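Local structure of minor capsid protein VP1 (Human bocavirus 3, 5US7) at residues S329-A332 / G333-G337; W417-Q420 / P421-D424. The protein assembles in sixty copies into the T=1 icosahedral viral capsid, while its longest form carries an N-terminal extension with a phospholipase A2-like region. All coordinates share one frame; numbering follows the deposited sequence.

Contact 1 of 2, residues S329-A332 / G333-G337; sequences SGRA and GVSSG
Ser335 turns its hydroxyl back over the preceding turn, where OG donates a hydrogen bond to Arg331 O at 2.9 Å. It approaches from above the carbonyl plane, and Val334 N reaches the same oxygen from the opposite face, 3.2 Å from Arg331 O, so the carbonyl is held from both sides. The chi1 of 55°, which sets OG between the backbone N and the carbonyl carbon, brings the hydroxyl to this acceptor. Serine suits this buried place because its short side chain carries a donor whose partner lies within its own turn. Ala332 O takes a further bond from Ser335 N at 3.3 Å, while Gly333 N adds a weak one to Gly330 O.

Together these make one short, weakly bonded turn of helix, set in a long loop between strands 319-320 and 381-382 of a parvovirus capsid protein. Arg331 leaves the turn with CG anti to its own amide nitrogen, and CG passes 3.9 Å from Ser335 OG. Bends at chi2 and chi3 then fold the chain over, bringing the edge of the guanidinium to Val334 CG1, 4.4 Å from Arg331 NH1. The charged end also makes a cation-pi contact with Tyr384 of a neighbouring subunit and a long, weak ion pair with Asp321. Val334, by contrast, is a buried branched side chain lying on Ile327, and Ala332 and Gly333 are buried too, where small residues fit.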
ATOM      1  N   SER A 329      58.836 -94.657  64.427  1.00 98.71           N
ATOM      2  CA  SER A 329      59.983 -94.658  63.533  1.00 98.71           C
ATOM      3  C   SER A 329      60.622 -93.275  63.455  1.00 98.71           C
ATOM      4  O   SER A 329      60.031 -92.260  63.826  1.00 98.71           O
ATOM      5  CB  SER A 329      59.563 -95.114  62.137  1.00 97.36           C
ATOM      6  OG  SER A 329      60.654 -95.070  61.237  1.00 97.36           O
ATOM      7  N   GLY A 330      61.857 -93.253  62.958  1.00 93.99           N
ATOM      8  CA  GLY A 330      62.743 -92.119  63.124  1.00 93.99           C
ATOM      9  C   GLY A 330      62.415 -90.865  62.341  1.00 93.99           C
ATOM     10  O   GLY A 330      61.307 -90.706  61.822  1.00 93.99           O
ATOM     11  N   ARG A 331      63.399 -89.967  62.257  1.00 89.09           N
ATOM     12  CA  ARG A 331      63.155 -88.594  61.832  1.00 89.09           C
ATOM     13  C   ARG A 331      62.688 -88.504  60.386  1.00 89.09           C
ATOM     14  O   ARG A 331      62.064 -87.508  60.002  1.00 89.09           O
ATOM     15  CB  ARG A 331      64.425 -87.769  62.030  1.00 86.30           C
ATOM     16  CG  ARG A 331      64.253 -86.290  61.797  1.00 86.30           C
ATOM     17  CD  ARG A 331      63.206 -85.782  62.750  1.00 86.30           C
ATOM     18  NE  ARG A 331      63.577 -86.094  64.122  1.00 86.30           N
ATOM     19  CZ  ARG A 331      62.793 -85.893  65.172  1.00 86.30           C
ATOM     20  NH1 ARG A 331      61.586 -85.371  65.011  1.00 86.30           N
ATOM     21  NH2 ARG A 331      63.219 -86.214  66.384  1.00 86.30           N
ATOM     22  N   ALA A 332      62.977 -89.520  59.574  1.00 88.80           N
ATOM     23  CA  ALA A 332      62.631 -89.452  58.158  1.00 88.80           C
ATOM     24  C   ALA A 332      61.133 -89.276  57.955  1.00 88.80           C
ATOM     25  O   ALA A 332      60.703 -88.401  57.197  1.00 88.80           O
ATOM     26  CB  ALA A 332      63.124 -90.705  57.439  1.00 89.26           C
ATOM     27  N   GLY A 333      60.320 -90.089  58.631  1.00 87.65           N
ATOM     28  CA  GLY A 333      58.883 -90.039  58.433  1.00 87.65           C
ATOM     29  C   GLY A 333      58.241 -88.731  58.838  1.00 87.65           C
ATOM     30  O   GLY A 333      57.174 -88.390  58.322  1.00 87.65           O
ATOM     31  N   VAL A 334      58.865 -87.993  59.751  1.00 84.76           N
ATOM     32  CA  VAL A 334      58.267 -86.756  60.234  1.00 84.76           C
ATOM     33  C   VAL A 334      58.514 -85.595  59.278  1.00 84.76           C
ATOM     34  O   VAL A 334      57.685 -84.687  59.172  1.00 84.76           O
ATOM     35  CB  VAL A 334      58.806 -86.457  61.641  1.00 86.02           C
ATOM     36  CG1 VAL A 334      58.299 -85.131  62.141  1.00 86.02           C
ATOM     37  CG2 VAL A 334      58.413 -87.564  62.591  1.00 86.02           C
ATOM     38  N   SER A 335      59.624 -85.611  58.547  1.00 82.78           N
ATOM     39  CA  SER A 335      60.115 -84.429  57.858  1.00 82.78           C
ATOM     40  C   SER A 335      60.446 -84.745  56.405  1.00 82.78           C
ATOM     41  O   SER A 335      60.485 -85.902  55.988  1.00 82.78           O
ATOM     42  CB  SER A 335      61.328 -83.859  58.594  1.00 82.16           C
ATOM     43  OG  SER A 335      62.318 -84.850  58.756  1.00 82.16           O
ATOM     44  N   SER A 336      60.673 -83.681  55.633  1.00 78.64           N
ATOM     45  CA  SER A 336      60.818 -83.749  54.180  1.00 78.64           C
ATOM     46  C   SER A 336      62.272 -83.641  53.731  1.00 78.64           C
ATOM     47  O   SER A 336      62.773 -84.505  53.010  1.00 78.64           O
ATOM     48  CB  SER A 336      59.981 -82.654  53.513  1.00 72.60           C
ATOM     49  OG  SER A 336      60.477 -81.378  53.850  1.00 72.60           O
ATOM     50  N   GLY A 337      62.938 -82.564  54.090  1.00 73.20           N
ATOM     51  CA  GLY A 337      64.321 -82.315  53.722  1.00 73.20           C
ATOM     52  C   GLY A 337      64.464 -81.257  52.646  1.00 73.20           C
ATOM     53  O   GLY A 337      63.677 -81.187  51.695  1.00 73.20           O
TER

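Contact 2 of 2, residues W417-Q420 / P421-D424; sequences WCKQ and PRSD
Gln420 and Pro421 form the close-packed part of this extended stretch, where strand passes into loop. The aliphatic stem of the glutamine crosses the proline ring at about a right angle, with Gln420 CG 3.9 Å from Pro421 CD. On the backbone side, Lys419 O lies 3.4 Å from the same Pro421 CD. Proline suits the position: it has no N-H to offer a sheet partner, so it comes naturally where the chain leaves a strand, and its buried, puckered ring presents carbon to Ile404 of a neighbouring subunit. From CG onward the glutamine chain runs out straight, and the side chain packs on Ile429 and on Trp294 of that subunit.

Matters are looser between Lys419 and Arg422, whose chains cross obliquely, their ends near each other but not bonded. A bend at chi4, -68°, turns the ammonium group toward the arginine, leaving Lys419 NZ 3.3 Å from Arg422 NH1. The lysine nitrogen lies oblique to the guanidinium plane, and both are donors. Both find partners on the C-terminal tail of a neighbouring subunit: Lys419 NZ makes a salt bridge to the terminal carboxylate of its Leu539, and Arg422 NH1 gives a weak hydrogen bond to Val538 O of that neighbouring subunit. The carboxylate would be expected to ease the closeness of the two cations. Whereas Lys419 and Pro421 are buried, Gln420 and Arg422 are partly open to solvent.

Residues 417-419 are a short strand running parallel to 436-438, with backbone hydrogen bonds from Cys418 to Ile436 and Met438 and from Gln420 to Met438; beyond Pro421 the chain continues as loop toward strand 425-426.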
ATOM      1  N   TRP A 417      58.457 -72.596  36.966  1.00 44.33           N
ATOM      2  CA  TRP A 417      57.892 -72.008  38.165  1.00 44.33           C
ATOM      3  C   TRP A 417      57.716 -73.060  39.244  1.00 44.33           C
ATOM      4  O   TRP A 417      57.760 -74.264  38.989  1.00 44.33           O
ATOM      5  CB  TRP A 417      56.534 -71.378  37.891  1.00 42.62           C
ATOM      6  CG  TRP A 417      55.548 -72.360  37.386  1.00 42.62           C
ATOM      7  CD1 TRP A 417      54.800 -73.217  38.128  1.00 42.62           C
ATOM      8  CD2 TRP A 417      55.160 -72.566  36.028  1.00 42.62           C
ATOM      9  NE1 TRP A 417      53.996 -73.967  37.317  1.00 42.62           N
ATOM     10  CE2 TRP A 417      54.195 -73.582  36.020  1.00 42.62           C
ATOM     11  CE3 TRP A 417      55.541 -71.994  34.818  1.00 42.62           C
ATOM     12  CZ2 TRP A 417      53.609 -74.036  34.855  1.00 42.62           C
ATOM     13  CZ3 TRP A 417      54.963 -72.446  33.666  1.00 42.62           C
ATOM     14  CH2 TRP A 417      54.006 -73.457  33.688  1.00 42.62           C
ATOM     15  N   CYS A 418      57.516 -72.579  40.463  1.00 49.49           N
ATOM     16  CA  CYS A 418      57.009 -73.374  41.567  1.00 49.49           C
ATOM     17  C   CYS A 418      55.890 -72.586  42.222  1.00 49.49           C
ATOM     18  O   CYS A 418      55.711 -71.397  41.959  1.00 49.49           O
ATOM     19  CB  CYS A 418      58.104 -73.712  42.581  1.00 53.14           C
ATOM     20  SG  CYS A 418      58.967 -72.295  43.248  1.00 53.14           S
ATOM     21  N   LYS A 419      55.116 -73.247  43.068  1.00 53.59           N
ATOM     22  CA  LYS A 419      54.026 -72.581  43.761  1.00 53.59           C
ATOM     23  C   LYS A 419      54.498 -72.155  45.140  1.00 53.59           C
ATOM     24  O   LYS A 419      54.970 -72.984  45.925  1.00 53.59           O
ATOM     25  CB  LYS A 419      52.795 -73.469  43.888  1.00 57.65           C
ATOM     26  CG  LYS A 419      51.648 -72.693  44.474  1.00 57.65           C
ATOM     27  CD  LYS A 419      50.356 -73.447  44.484  1.00 57.65           C
ATOM     28  CE  LYS A 419      49.271 -72.557  45.043  1.00 57.65           C
ATOM     29  NZ  LYS A 419      49.499 -72.281  46.482  1.00 57.65           N
ATOM     30  N   GLN A 420      54.371 -70.873  45.428  1.00 55.78           N
ATOM     31  CA  GLN A 420      54.664 -70.377  46.758  1.00 55.78           C
ATOM     32  C   GLN A 420      53.499 -70.696  47.680  1.00 55.78           C
ATOM     33  O   GLN A 420      52.382 -70.236  47.427  1.00 55.78           O
ATOM     34  CB  GLN A 420      54.897 -68.884  46.725  1.00 55.86           C
ATOM     35  CG  GLN A 420      55.326 -68.325  48.042  1.00 55.86           C
ATOM     36  CD  GLN A 420      55.601 -66.861  47.949  1.00 55.86           C
ATOM     37  OE1 GLN A 420      55.546 -66.280  46.869  1.00 55.86           O
ATOM     38  NE2 GLN A 420      55.892 -66.241  49.080  1.00 55.86           N
ATOM     39  N   PRO A 421      53.704 -71.464  48.743  1.00 56.68           N
ATOM     40  CA  PRO A 421      52.579 -71.834  49.600  1.00 56.68           C
ATOM     41  C   PRO A 421      52.045 -70.642  50.372  1.00 56.68           C
ATOM     42  O   PRO A 421      52.797 -69.779  50.824  1.00 56.68           O
ATOM     43  CB  PRO A 421      53.181 -72.886  50.534  1.00 55.22           C
ATOM     44  CG  PRO A 421      54.603 -72.587  50.553  1.00 55.22           C
ATOM     45  CD  PRO A 421      54.966 -72.049  49.212  1.00 55.22           C
ATOM     46  N   ARG A 422      50.724 -70.602  50.510  1.00 59.90           N
ATOM     47  CA  ARG A 422      50.076 -69.500  51.198  1.00 59.90           C
ATOM     48  C   ARG A 422      50.363 -69.579  52.686  1.00 59.90           C
ATOM     49  O   ARG A 422      50.180 -70.627  53.309  1.00 59.90           O
ATOM     50  CB  ARG A 422      48.572 -69.531  50.952  1.00 63.87           C
ATOM     51  CG  ARG A 422      48.189 -69.342  49.506  1.00 63.87           C
ATOM     52  CD  ARG A 422      46.682 -69.352  49.327  1.00 63.87           C
ATOM     53  NE  ARG A 422      46.311 -69.208  47.925  1.00 63.87           N
ATOM     54  CZ  ARG A 422      46.219 -70.223  47.073  1.00 63.87           C
ATOM     55  NH1 ARG A 422      46.460 -71.458  47.490  1.00 63.87           N
ATOM     56  NH2 ARG A 422      45.878 -70.007  45.811  1.00 63.87           N
ATOM     57  N   SER A 423      50.823 -68.474  53.256  1.00 57.48           N
ATOM     58  CA  SER A 423      51.147 -68.445  54.669  1.00 57.48           C
ATOM     59  C   SER A 423      51.122 -67.009  55.146  1.00 57.48           C
ATOM     60  O   SER A 423      51.180 -66.071  54.348  1.00 57.48           O
ATOM     61  CB  SER A 423      52.513 -69.060  54.944  1.00 56.48           C
ATOM     62  OG  SER A 423      53.527 -68.286  54.335  1.00 56.48           O
ATOM     63  N   ASP A 424      51.048 -66.852  56.464  1.00 56.41           N
ATOM     64  CA  ASP A 424      51.030 -65.520  57.048  1.00 56.41           C
ATOM     65  C   ASP A 424      52.315 -64.776  56.729  1.00 56.41           C
ATOM     66  O   ASP A 424      52.296 -63.693  56.137  1.00 56.41           O
ATOM     67  CB  ASP A 424      50.827 -65.618  58.556  1.00 58.61           C
ATOM     68  CG  ASP A 424      49.501 -66.232  58.920  1.00 58.61           C
ATOM     69  OD1 ASP A 424      48.659 -66.383  58.015  1.00 58.61           O
ATOM     70  OD2 ASP A 424      49.294 -66.556  60.106  1.00 58.61           O
TER

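In the fold
The two contacts follow one another along the chain, their centres 22 Å apart and their nearest atoms about 11 Å apart, without touching. Both join neighbouring residues, and both face a second subunit. Contact 1 lies farther out, about 23 Å from the centre of the chain against 14 Å, yet it is the more buried of the two, a helical turn held by backbone and hydroxyl hydrogen bonds. Contact 2 leaves a short parallel strand and combines carbon packing with two cations whose closeness is probably eased by the neighbouring subunit's C-terminal carboxylate. Across the subunit boundary the chemistry differs too: an aromatic ring meets the arginine of contact 1, a chain terminus the lysine of contact 2.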